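Local coordinates for protein putative phosphomannomutase (Thermus thermophilus, PDB 1TUO) that probably moves a phosphate group between hydroxyls of a phosphosugar, as a magnesium-dependent member of the phosphohexose mutase family, at residues Glu372-Ala375 and Leu379-Ala382; Val263-His268 and Lys364-Gln369; Ala287-Asn290 and Leu296-Arg299. One frame throughout, in Å; residues are numbered along the deposited sequence.

Coming from the N terminus, the chain opens interaction 2 at strand 263-265 and the start of helix 267-280. Before that loop closes, interaction 3 forms inside it, folding helix 296-304 back on strand 286-290 across a short connection. Interaction 2 then closes 96 residues after it opened, where helix 366-377 begins. Interaction 1 follows in series, near the other end of the same helix, and closes a small loop into strand 382-386 of the C-terminal domain. Interaction 1 touches both of the others: H381 NE2 reaches N266 ND2 of interaction 2, and L296 of interaction 3 packs against V373, L379 and H381.

Interaction 1: residues Glu372-Ala375 and Leu379-Ala382; sequences EVEA and LTHA
The exit of helix 366-377 is where E374 meets L379, T380 and H381, the residues that lead the chain from the helix to strand 382-386. Two backbone-directed bonds define the contact. The carbonyl of E374 takes a weak, bent bond from L379 N (3.3 Å from E374 O), which spans five residues at the helix end; L379 N also bonds to T377 OG1.

The side chain of E374 does the rest. CG lies anti to the carbonyl carbon (chi1 -80°) and the chain runs out extended, which lays it alongside the departing backbone. On the way CG passes 3.1 Å from L379 O, a tight carbon-to-oxygen approach. At the end OE1 accepts from H381 N at 3.0 Å with an N-H...O angle of 155°, using the anti lone pair, the one facing away from OE2. The same oxygen takes a short bond of 2.5 Å from water 1, which also donates to H381 O at 3.2 Å. The carboxylate thus holds both ends of H381's backbone, directly at the amide and through water at the carbonyl. T380, between the two bonded residues L379 and H381, touches the same oxygen, its CA 3.5 Å from E374 OE1 and its methyl CG2 at 3.7 Å.

The imidazole of H381 turns elsewhere: ND1 is bonded to E444 OE2 and NE2 to N266 ND2. L379 likewise sends its side chain off to L296 and R299 on helix 296-304. Downstream, A382 pairs through its backbone with A445 in the antiparallel sheet. The arrangement is that of a helix-to-strand linker, with a helical glutamate bracing the chain as it passes from the alpha/beta/alpha domain III into the C-terminal domain of the phosphohexomutase fold.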
ATOM      1  N   GLU A 372       6.163   6.553 -22.810  1.00 22.31           N
ATOM      2  CA  GLU A 372       5.949   5.405 -23.682  1.00 22.63           C
ATOM      3  C   GLU A 372       4.559   4.838 -23.392  1.00 22.20           C
ATOM      4  O   GLU A 372       3.877   4.338 -24.288  1.00 22.15           O
ATOM      5  CB  GLU A 372       7.033   4.348 -23.429  1.00 23.56           C
ATOM      6  CG  GLU A 372       6.851   3.023 -24.163  1.00 23.90           C
ATOM      7  CD  GLU A 372       7.138   3.094 -25.661  1.00 26.39           C
ATOM      8  OE1 GLU A 372       7.886   3.994 -26.107  1.00 27.07           O
ATOM      9  OE2 GLU A 372       6.623   2.222 -26.390  1.00 26.47           O
ATOM     10  N   VAL A 373       4.136   4.912 -22.134  1.00 21.33           N
ATOM     11  CA  VAL A 373       2.805   4.441 -21.783  1.00 20.77           C
ATOM     12  C   VAL A 373       1.805   5.339 -22.507  1.00 20.30           C
ATOM     13  O   VAL A 373       0.834   4.862 -23.088  1.00 21.65           O
ATOM     14  CB  VAL A 373       2.543   4.536 -20.260  1.00 19.81           C
ATOM     15  CG1 VAL A 373       1.066   4.314 -19.964  1.00 21.35           C
ATOM     16  CG2 VAL A 373       3.384   3.498 -19.524  1.00 20.58           C
ATOM     17  N   GLU A 374       2.048   6.644 -22.466  1.00 19.72           N
ATOM     18  CA  GLU A 374       1.146   7.580 -23.126  1.00 21.54           C
ATOM     19  C   GLU A 374       1.117   7.363 -24.638  1.00 21.49           C
ATOM     20  O   GLU A 374       0.069   7.491 -25.268  1.00 21.38           O
ATOM     21  CB  GLU A 374       1.539   9.021 -22.780  1.00 23.09           C
ATOM     22  CG  GLU A 374       1.015   9.450 -21.406  1.00 26.57           C
ATOM     23  CD  GLU A 374       1.514  10.808 -20.950  1.00 27.30           C
ATOM     24  OE1 GLU A 374       0.737  11.522 -20.279  1.00 30.47           O
ATOM     25  OE2 GLU A 374       2.678  11.159 -21.240  1.00 28.96           O
ATOM     26  N   ALA A 375       2.262   7.011 -25.213  1.00 22.73           N
ATOM     27  CA  ALA A 375       2.335   6.769 -26.653  1.00 21.68           C
ATOM     28  C   ALA A 375       1.549   5.514 -27.031  1.00 22.09           C
ATOM     29  O   ALA A 375       0.775   5.519 -27.989  1.00 23.39           O
ATOM     30  CB  ALA A 375       3.795   6.620 -27.089  1.00 21.58           C
ATOM     31  N   LEU A 379      -3.141   8.288 -24.979  1.00 23.01           N
ATOM     32  CA  LEU A 379      -3.778   9.182 -24.017  1.00 24.75           C
ATOM     33  C   LEU A 379      -2.766   9.943 -23.171  1.00 25.67           C
ATOM     34  O   LEU A 379      -1.651   9.467 -22.942  1.00 26.84           O
ATOM     35  CB  LEU A 379      -4.679   8.375 -23.080  1.00 25.20           C
ATOM     36  CG  LEU A 379      -5.818   7.562 -23.700  1.00 25.87           C
ATOM     37  CD1 LEU A 379      -6.446   6.674 -22.631  1.00 26.57           C
ATOM     38  CD2 LEU A 379      -6.854   8.505 -24.300  1.00 26.35           C
ATOM     39  N   THR A 380      -3.161  11.129 -22.716  1.00 25.54           N
ATOM     40  CA  THR A 380      -2.321  11.947 -21.850  1.00 27.44           C
ATOM     41  C   THR A 380      -2.969  11.848 -20.470  1.00 26.69           C
ATOM     42  O   THR A 380      -4.190  11.732 -20.364  1.00 27.23           O
ATOM     43  CB  THR A 380      -2.291  13.422 -22.308  1.00 29.30           C
ATOM     44  OG1 THR A 380      -1.664  13.507 -23.597  1.00 32.74           O
ATOM     45  CG2 THR A 380      -1.516  14.271 -21.315  1.00 31.61           C
ATOM     46  N   HIS A 381      -2.157  11.900 -19.421  1.00 26.88           N
ATOM     47  CA  HIS A 381      -2.654  11.761 -18.059  1.00 25.59           C
ATOM     48  C   HIS A 381      -2.403  12.936 -17.128  1.00 25.77           C
ATOM     49  O   HIS A 381      -1.308  13.492 -17.089  1.00 26.49           O
ATOM     50  CB  HIS A 381      -2.042  10.505 -17.423  1.00 25.06           C
ATOM     51  CG  HIS A 381      -2.276  10.395 -15.947  1.00 24.47           C
ATOM     52  ND1 HIS A 381      -3.431   9.868 -15.412  1.00 24.31           N
ATOM     53  CD2 HIS A 381      -1.510  10.768 -14.894  1.00 24.67           C
ATOM     54  CE1 HIS A 381      -3.367   9.920 -14.093  1.00 24.18           C
ATOM     55  NE2 HIS A 381      -2.211  10.463 -13.753  1.00 23.58           N
ATOM     56  N   ALA A 382      -3.435  13.284 -16.365  1.00 24.25           N
ATOM     57  CA  ALA A 382      -3.372  14.345 -15.365  1.00 25.66           C
ATOM     58  C   ALA A 382      -4.364  13.909 -14.295  1.00 24.67           C
ATOM     59  O   ALA A 382      -5.415  13.351 -14.611  1.00 23.61           O
ATOM     60  CB  ALA A 382      -3.778  15.692 -15.969  1.00 26.58           C
TER
HETATM   61  O   HOH W   1       1.046  13.709 -19.175  1.00 43.77           O

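Interaction 2: residues Val263-His268 and Lys364-Gln369; sequences VFFNPH and KDLAEQ
F265, on edge strand 263-265, puts its ring against L366 in the first turn of helix 366-377. Ahead of that turn comes K364, whose carbonyl oxygen accepts from Q369 NE2 at 3.1 Å; the donor sits tilted 30° from the carbonyl plane. D365 is the N-cap: its OD1, met nearly along the C-O axis, takes E368 N at 2.8 Å, while its backbone oxygen receives Q369 N as the helix gets going.

L366 carries the contact. Its CB stands over one face of the F265 ring, 4.1 Å from the ring centroid and 19° off the normal, displaced toward the rim in a CH-pi approach. L366 O lies 3.5 Å from F265 CZ, and the leucine runs roughly perpendicular to the phenylalanine. F265 CG lies anti to the backbone N (chi1 -166°), which carries the phenyl out from the strand to the helix. A367 adds a lesser, oblique touch, its N 4.3 Å from F265 CE1. At Q369, NE2 has a second partner in S358 OG, tying this turn to the preceding helix.

Around the pair, L366 also packs on L355 and V359 of helix 348-362, and F265 on V270 and T273 of helix 267-280. L259 of strand 255-259 touches both F265 and L366, so the contact sits wedged between two helices and the edge of the five-stranded sheet.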
ATOM      1  N   VAL A 263       9.849  16.535  -9.473  1.00 26.24           N
ATOM      2  CA  VAL A 263       8.584  16.241 -10.130  1.00 24.75           C
ATOM      3  C   VAL A 263       7.946  15.002  -9.511  1.00 22.93           C
ATOM      4  O   VAL A 263       8.575  13.945  -9.417  1.00 22.63           O
ATOM      5  CB  VAL A 263       8.771  15.987 -11.640  1.00 25.12           C
ATOM      6  CG1 VAL A 263       7.431  15.661 -12.274  1.00 26.83           C
ATOM      7  CG2 VAL A 263       9.395  17.208 -12.309  1.00 27.55           C
ATOM      8  N   PHE A 264       6.696  15.137  -9.090  1.00 22.31           N
ATOM      9  CA  PHE A 264       5.980  14.015  -8.499  1.00 22.07           C
ATOM     10  C   PHE A 264       5.521  13.042  -9.589  1.00 21.22           C
ATOM     11  O   PHE A 264       5.009  13.451 -10.633  1.00 21.75           O
ATOM     12  CB  PHE A 264       4.771  14.518  -7.713  1.00 22.48           C
ATOM     13  CG  PHE A 264       4.029  13.434  -6.992  1.00 21.08           C
ATOM     14  CD1 PHE A 264       4.666  12.668  -6.019  1.00 20.59           C
ATOM     15  CD2 PHE A 264       2.695  13.178  -7.286  1.00 20.44           C
ATOM     16  CE1 PHE A 264       3.985  11.661  -5.351  1.00 19.75           C
ATOM     17  CE2 PHE A 264       2.004  12.175  -6.623  1.00 20.64           C
ATOM     18  CZ  PHE A 264       2.650  11.414  -5.653  1.00 19.45           C
ATOM     19  N   PHE A 265       5.717  11.754  -9.330  1.00 20.64           N
ATOM     20  CA  PHE A 265       5.337  10.678 -10.248  1.00 20.36           C
ATOM     21  C   PHE A 265       4.285   9.911  -9.440  1.00 20.71           C
ATOM     22  O   PHE A 265       4.625   9.153  -8.521  1.00 20.41           O
ATOM     23  CB  PHE A 265       6.580   9.821 -10.529  1.00 21.73           C
ATOM     24  CG  PHE A 265       6.443   8.876 -11.694  1.00 21.15           C
ATOM     25  CD1 PHE A 265       6.440   9.347 -13.007  1.00 22.81           C
ATOM     26  CD2 PHE A 265       6.388   7.504 -11.479  1.00 20.97           C
ATOM     27  CE1 PHE A 265       6.392   8.458 -14.083  1.00 23.57           C
ATOM     28  CE2 PHE A 265       6.341   6.613 -12.544  1.00 23.06           C
ATOM     29  CZ  PHE A 265       6.345   7.090 -13.851  1.00 22.10           C
ATOM     30  N   ASN A 266       3.014  10.108  -9.785  1.00 20.68           N
ATOM     31  CA  ASN A 266       1.905   9.515  -9.035  1.00 19.83           C
ATOM     32  C   ASN A 266       1.615   8.021  -9.193  1.00 20.79           C
ATOM     33  O   ASN A 266       2.163   7.354 -10.065  1.00 19.37           O
ATOM     34  CB  ASN A 266       0.619  10.328  -9.279  1.00 21.13           C
ATOM     35  CG  ASN A 266       0.018  10.090 -10.649  1.00 20.44           C
ATOM     36  OD1 ASN A 266       0.053   8.977 -11.169  1.00 20.72           O
ATOM     37  ND2 ASN A 266      -0.565  11.136 -11.228  1.00 22.20           N
ATOM     38  N   PRO A 267       0.745   7.476  -8.322  1.00 20.03           N
ATOM     39  CA  PRO A 267       0.370   6.060  -8.344  1.00 20.61           C
ATOM     40  C   PRO A 267      -0.112   5.511  -9.679  1.00 19.98           C
ATOM     41  O   PRO A 267       0.143   4.350  -9.996  1.00 18.82           O
ATOM     42  CB  PRO A 267      -0.705   5.978  -7.270  1.00 21.06           C
ATOM     43  CG  PRO A 267      -0.198   6.962  -6.255  1.00 22.16           C
ATOM     44  CD  PRO A 267       0.183   8.137  -7.127  1.00 21.38           C
ATOM     45  N   HIS A 268      -0.819   6.334 -10.445  1.00 19.55           N
ATOM     46  CA  HIS A 268      -1.338   5.920 -11.746  1.00 19.99           C
ATOM     47  C   HIS A 268      -0.167   5.730 -12.696  1.00 18.57           C
ATOM     48  O   HIS A 268      -0.147   4.797 -13.502  1.00 20.74           O
ATOM     49  CB  HIS A 268      -2.284   6.990 -12.291  1.00 20.43           C
ATOM     50  CG  HIS A 268      -3.390   7.347 -11.347  1.00 22.68           C
ATOM     51  ND1 HIS A 268      -4.499   6.549 -11.161  1.00 22.09           N
ATOM     52  CD2 HIS A 268      -3.532   8.394 -10.500  1.00 22.44           C
ATOM     53  CE1 HIS A 268      -5.277   7.090 -10.239  1.00 25.10           C
ATOM     54  NE2 HIS A 268      -4.713   8.209  -9.820  1.00 25.09           N
ATOM     55  N   LYS A 364      15.595   3.549 -19.628  1.00 29.36           N
ATOM     56  CA  LYS A 364      14.823   4.785 -19.686  1.00 27.84           C
ATOM     57  C   LYS A 364      14.393   5.155 -18.274  1.00 26.81           C
ATOM     58  O   LYS A 364      13.972   4.285 -17.506  1.00 25.01           O
ATOM     59  CB  LYS A 364      13.584   4.595 -20.572  1.00 28.99           C
ATOM     60  CG  LYS A 364      13.919   4.180 -22.001  1.00 30.67           C
ATOM     61  CD  LYS A 364      12.690   3.835 -22.825  1.00 33.50           C
ATOM     62  CE  LYS A 364      11.879   5.063 -23.194  1.00 34.80           C
ATOM     63  NZ  LYS A 364      10.898   4.746 -24.276  1.00 36.06           N
ATOM     64  N   ASP A 365      14.516   6.429 -17.914  1.00 25.50           N
ATOM     65  CA  ASP A 365      14.100   6.830 -16.579  1.00 25.03           C
ATOM     66  C   ASP A 365      12.583   6.703 -16.513  1.00 24.13           C
ATOM     67  O   ASP A 365      11.929   6.484 -17.532  1.00 22.75           O
ATOM     68  CB  ASP A 365      14.566   8.253 -16.233  1.00 28.00           C
ATOM     69  CG  ASP A 365      13.935   9.322 -17.102  1.00 29.19           C
ATOM     70  OD1 ASP A 365      12.703   9.327 -17.253  1.00 29.53           O
ATOM     71  OD2 ASP A 365      14.682  10.180 -17.619  1.00 33.87           O
ATOM     72  N   LEU A 366      12.019   6.825 -15.320  1.00 21.85           N
ATOM     73  CA  LEU A 366      10.578   6.669 -15.161  1.00 21.20           C
ATOM     74  C   LEU A 366       9.716   7.609 -15.996  1.00 20.90           C
ATOM     75  O   LEU A 366       8.671   7.206 -16.514  1.00 20.83           O
ATOM     76  CB  LEU A 366      10.216   6.788 -13.676  1.00 21.10           C
ATOM     77  CG  LEU A 366      10.796   5.646 -12.833  1.00 22.83           C
ATOM     78  CD1 LEU A 366      10.574   5.942 -11.356  1.00 22.15           C
ATOM     79  CD2 LEU A 366      10.144   4.319 -13.227  1.00 20.97           C
ATOM     80  N   ALA A 367      10.151   8.856 -16.123  1.00 21.00           N
ATOM     81  CA  ALA A 367       9.410   9.841 -16.896  1.00 21.33           C
ATOM     82  C   ALA A 367       9.330   9.387 -18.345  1.00 21.67           C
ATOM     83  O   ALA A 367       8.280   9.487 -18.980  1.00 22.89           O
ATOM     84  CB  ALA A 367      10.090  11.209 -16.796  1.00 21.01           C
ATOM     85  N   GLU A 368      10.439   8.870 -18.865  1.00 22.63           N
ATOM     86  CA  GLU A 368      10.460   8.401 -20.244  1.00 23.50           C
ATOM     87  C   GLU A 368       9.639   7.127 -20.412  1.00 22.35           C
ATOM     88  O   GLU A 368       9.010   6.922 -21.452  1.00 20.27           O
ATOM     89  CB  GLU A 368      11.901   8.177 -20.713  1.00 25.97           C
ATOM     90  CG  GLU A 368      12.702   9.468 -20.811  1.00 31.69           C
ATOM     91  CD  GLU A 368      12.004  10.522 -21.666  1.00 36.39           C
ATOM     92  OE1 GLU A 368      11.800  10.278 -22.877  1.00 38.70           O
ATOM     93  OE2 GLU A 368      11.652  11.594 -21.125  1.00 39.60           O
ATOM     94  N   GLN A 369       9.633   6.273 -19.395  1.00 20.88           N
ATOM     95  CA  GLN A 369       8.844   5.054 -19.491  1.00 20.89           C
ATOM     96  C   GLN A 369       7.365   5.413 -19.535  1.00 21.16           C
ATOM     97  O   GLN A 369       6.595   4.816 -20.283  1.00 19.09           O
ATOM     98  CB  GLN A 369       9.110   4.122 -18.304  1.00 20.42           C
ATOM     99  CG  GLN A 369      10.470   3.442 -18.333  1.00 21.59           C
ATOM    100  CD  GLN A 369      10.629   2.429 -17.209  1.00 19.95           C
ATOM    101  OE1 GLN A 369       9.855   1.483 -17.108  1.00 21.54           O
ATOM    102  NE2 GLN A 369      11.631   2.632 -16.358  1.00 20.61           N
TER

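Interaction 3: residues Ala287-Asn290 and Leu296-Arg299; sequences AVKN and LLDR
K289 on strand 286-290 and D298 on helix 296-304 supply the polar half of this contact, a salt bridge with K289 NZ 2.7 Å from D298 OD2. The ammonium comes in on the syn lone pair of OD2, the side of the other carboxylate oxygen, and the lysine meets the aspartate nearly square-on. K289 reaches this point by a bent route: chi1 of 55° tucks CG in against both backbone neighbours of CA, and a kink at chi3 of -100° swings the end of the chain across to the helix. There the same nitrogen also bonds to V293 O and T294 O, in the connection between strand and helix, so three oxygens grip it.

The apolar half is built on L297. With CG anti to the backbone N, its branch points at the strand, and CD2 lies 3.9 Å from K289 CB. CD2 is equally close, at 3.9 Å, to K289 CD, the two side chains running antiparallel past one another. A287, two residues back on the same face of the strand, completes the patch with its CB 4.2 Å from L297 CD2. The methylenes of K289 therefore serve as greasy surface before its charge is delivered. Replacing K289 with a leucine would probably leave D298 OD2 without its cation and the carbonyls of V293 and T294 without the donor they share.

Both segments belong to the beta-alpha-beta unit that continues into strand 308-311, where T309 pairs with K289 through the backbone. Lying in the first turn of its helix, D298 is likely to have its negative charge steadied by the amide end of the helix as well as by the ammonium, so one ammonium, through an ion pair and two hydrogen bonds, ties strand, connection and helix together.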
ATOM      1  N   ALA A 287      -4.756  -7.560 -15.212  1.00 23.24           N
ATOM      2  CA  ALA A 287      -4.328  -6.555 -14.254  1.00 22.87           C
ATOM      3  C   ALA A 287      -5.598  -6.229 -13.479  1.00 22.51           C
ATOM      4  O   ALA A 287      -6.683  -6.182 -14.062  1.00 22.83           O
ATOM      5  CB  ALA A 287      -3.818  -5.313 -14.984  1.00 23.39           C
ATOM      6  N   VAL A 288      -5.475  -6.015 -12.172  1.00 21.21           N
ATOM      7  CA  VAL A 288      -6.634  -5.695 -11.350  1.00 21.13           C
ATOM      8  C   VAL A 288      -6.447  -4.286 -10.793  1.00 21.67           C
ATOM      9  O   VAL A 288      -5.364  -3.941 -10.333  1.00 22.25           O
ATOM     10  CB  VAL A 288      -6.786  -6.698 -10.185  1.00 20.21           C
ATOM     11  CG1 VAL A 288      -8.121  -6.479  -9.476  1.00 21.38           C
ATOM     12  CG2 VAL A 288      -6.670  -8.127 -10.714  1.00 22.22           C
ATOM     13  N   LYS A 289      -7.499  -3.475 -10.856  1.00 21.79           N
ATOM     14  CA  LYS A 289      -7.428  -2.094 -10.372  1.00 20.98           C
ATOM     15  C   LYS A 289      -8.723  -1.687  -9.692  1.00 22.41           C
ATOM     16  O   LYS A 289      -9.795  -2.167 -10.057  1.00 21.39           O
ATOM     17  CB  LYS A 289      -7.169  -1.137 -11.545  1.00 21.36           C
ATOM     18  CG  LYS A 289      -8.198  -1.262 -12.675  1.00 22.30           C
ATOM     19  CD  LYS A 289      -8.159  -0.084 -13.659  1.00 25.04           C
ATOM     20  CE  LYS A 289      -9.274   0.921 -13.365  1.00 25.42           C
ATOM     21  NZ  LYS A 289      -9.425   1.975 -14.421  1.00 27.72           N
ATOM     22  N   ASN A 290      -8.644  -0.808  -8.696  1.00 21.66           N
ATOM     23  CA  ASN A 290      -9.886  -0.376  -8.075  1.00 21.63           C
ATOM     24  C   ASN A 290     -10.510   0.718  -8.941  1.00 21.22           C
ATOM     25  O   ASN A 290      -9.899   1.197  -9.903  1.00 21.75           O
ATOM     26  CB  ASN A 290      -9.688   0.080  -6.613  1.00 22.50           C
ATOM     27  CG  ASN A 290      -9.043   1.455  -6.474  1.00 24.79           C
ATOM     28  OD1 ASN A 290      -9.137   2.311  -7.357  1.00 23.77           O
ATOM     29  ND2 ASN A 290      -8.414   1.680  -5.323  1.00 23.19           N
ATOM     30  N   LEU A 296      -5.972   4.667 -18.119  1.00 22.40           N
ATOM     31  CA  LEU A 296      -4.880   4.382 -19.039  1.00 21.88           C
ATOM     32  C   LEU A 296      -4.544   2.900 -18.905  1.00 21.35           C
ATOM     33  O   LEU A 296      -4.045   2.283 -19.841  1.00 20.88           O
ATOM     34  CB  LEU A 296      -3.639   5.229 -18.726  1.00 22.21           C
ATOM     35  CG  LEU A 296      -3.402   6.469 -19.599  1.00 23.56           C
ATOM     36  CD1 LEU A 296      -4.401   7.560 -19.230  1.00 24.19           C
ATOM     37  CD2 LEU A 296      -1.976   6.976 -19.402  1.00 24.69           C
ATOM     38  N   LEU A 297      -4.812   2.320 -17.738  1.00 20.84           N
ATOM     39  CA  LEU A 297      -4.516   0.899 -17.563  1.00 20.84           C
ATOM     40  C   LEU A 297      -5.453   0.086 -18.456  1.00 21.40           C
ATOM     41  O   LEU A 297      -5.020  -0.855 -19.133  1.00 21.55           O
ATOM     42  CB  LEU A 297      -4.682   0.471 -16.101  1.00 20.20           C
ATOM     43  CG  LEU A 297      -4.326  -0.991 -15.805  1.00 22.16           C
ATOM     44  CD1 LEU A 297      -2.900  -1.286 -16.263  1.00 22.17           C
ATOM     45  CD2 LEU A 297      -4.473  -1.252 -14.316  1.00 22.36           C
ATOM     46  N   ASP A 298      -6.735   0.451 -18.464  1.00 20.87           N
ATOM     47  CA  ASP A 298      -7.720  -0.241 -19.297  1.00 23.01           C
ATOM     48  C   ASP A 298      -7.297  -0.140 -20.760  1.00 21.76           C
ATOM     49  O   ASP A 298      -7.321  -1.130 -21.495  1.00 22.06           O
ATOM     50  CB  ASP A 298      -9.110   0.394 -19.155  1.00 24.42           C
ATOM     51  CG  ASP A 298      -9.564   0.504 -17.716  1.00 27.69           C
ATOM     52  OD1 ASP A 298     -10.643  -0.033 -17.394  1.00 27.25           O
ATOM     53  OD2 ASP A 298      -8.849   1.135 -16.911  1.00 28.88           O
ATOM     54  N   ARG A 299      -6.911   1.065 -21.176  1.00 21.99           N
ATOM     55  CA  ARG A 299      -6.485   1.301 -22.556  1.00 22.71           C
ATOM     56  C   ARG A 299      -5.228   0.502 -22.889  1.00 23.05           C
ATOM     57  O   ARG A 299      -5.125  -0.081 -23.970  1.00 22.71           O
ATOM     58  CB  ARG A 299      -6.237   2.802 -22.792  1.00 24.62           C
ATOM     59  CG  ARG A 299      -5.711   3.163 -24.193  1.00 26.30           C
ATOM     60  CD  ARG A 299      -6.655   2.717 -25.308  1.00 29.72           C
ATOM     61  NE  ARG A 299      -7.874   3.522 -25.384  1.00 32.50           N
ATOM     62  CZ  ARG A 299      -7.944   4.742 -25.911  1.00 33.28           C
ATOM     63  NH1 ARG A 299      -6.860   5.321 -26.419  1.00 33.20           N
ATOM     64  NH2 ARG A 299      -9.106   5.387 -25.935  1.00 33.02           N
TER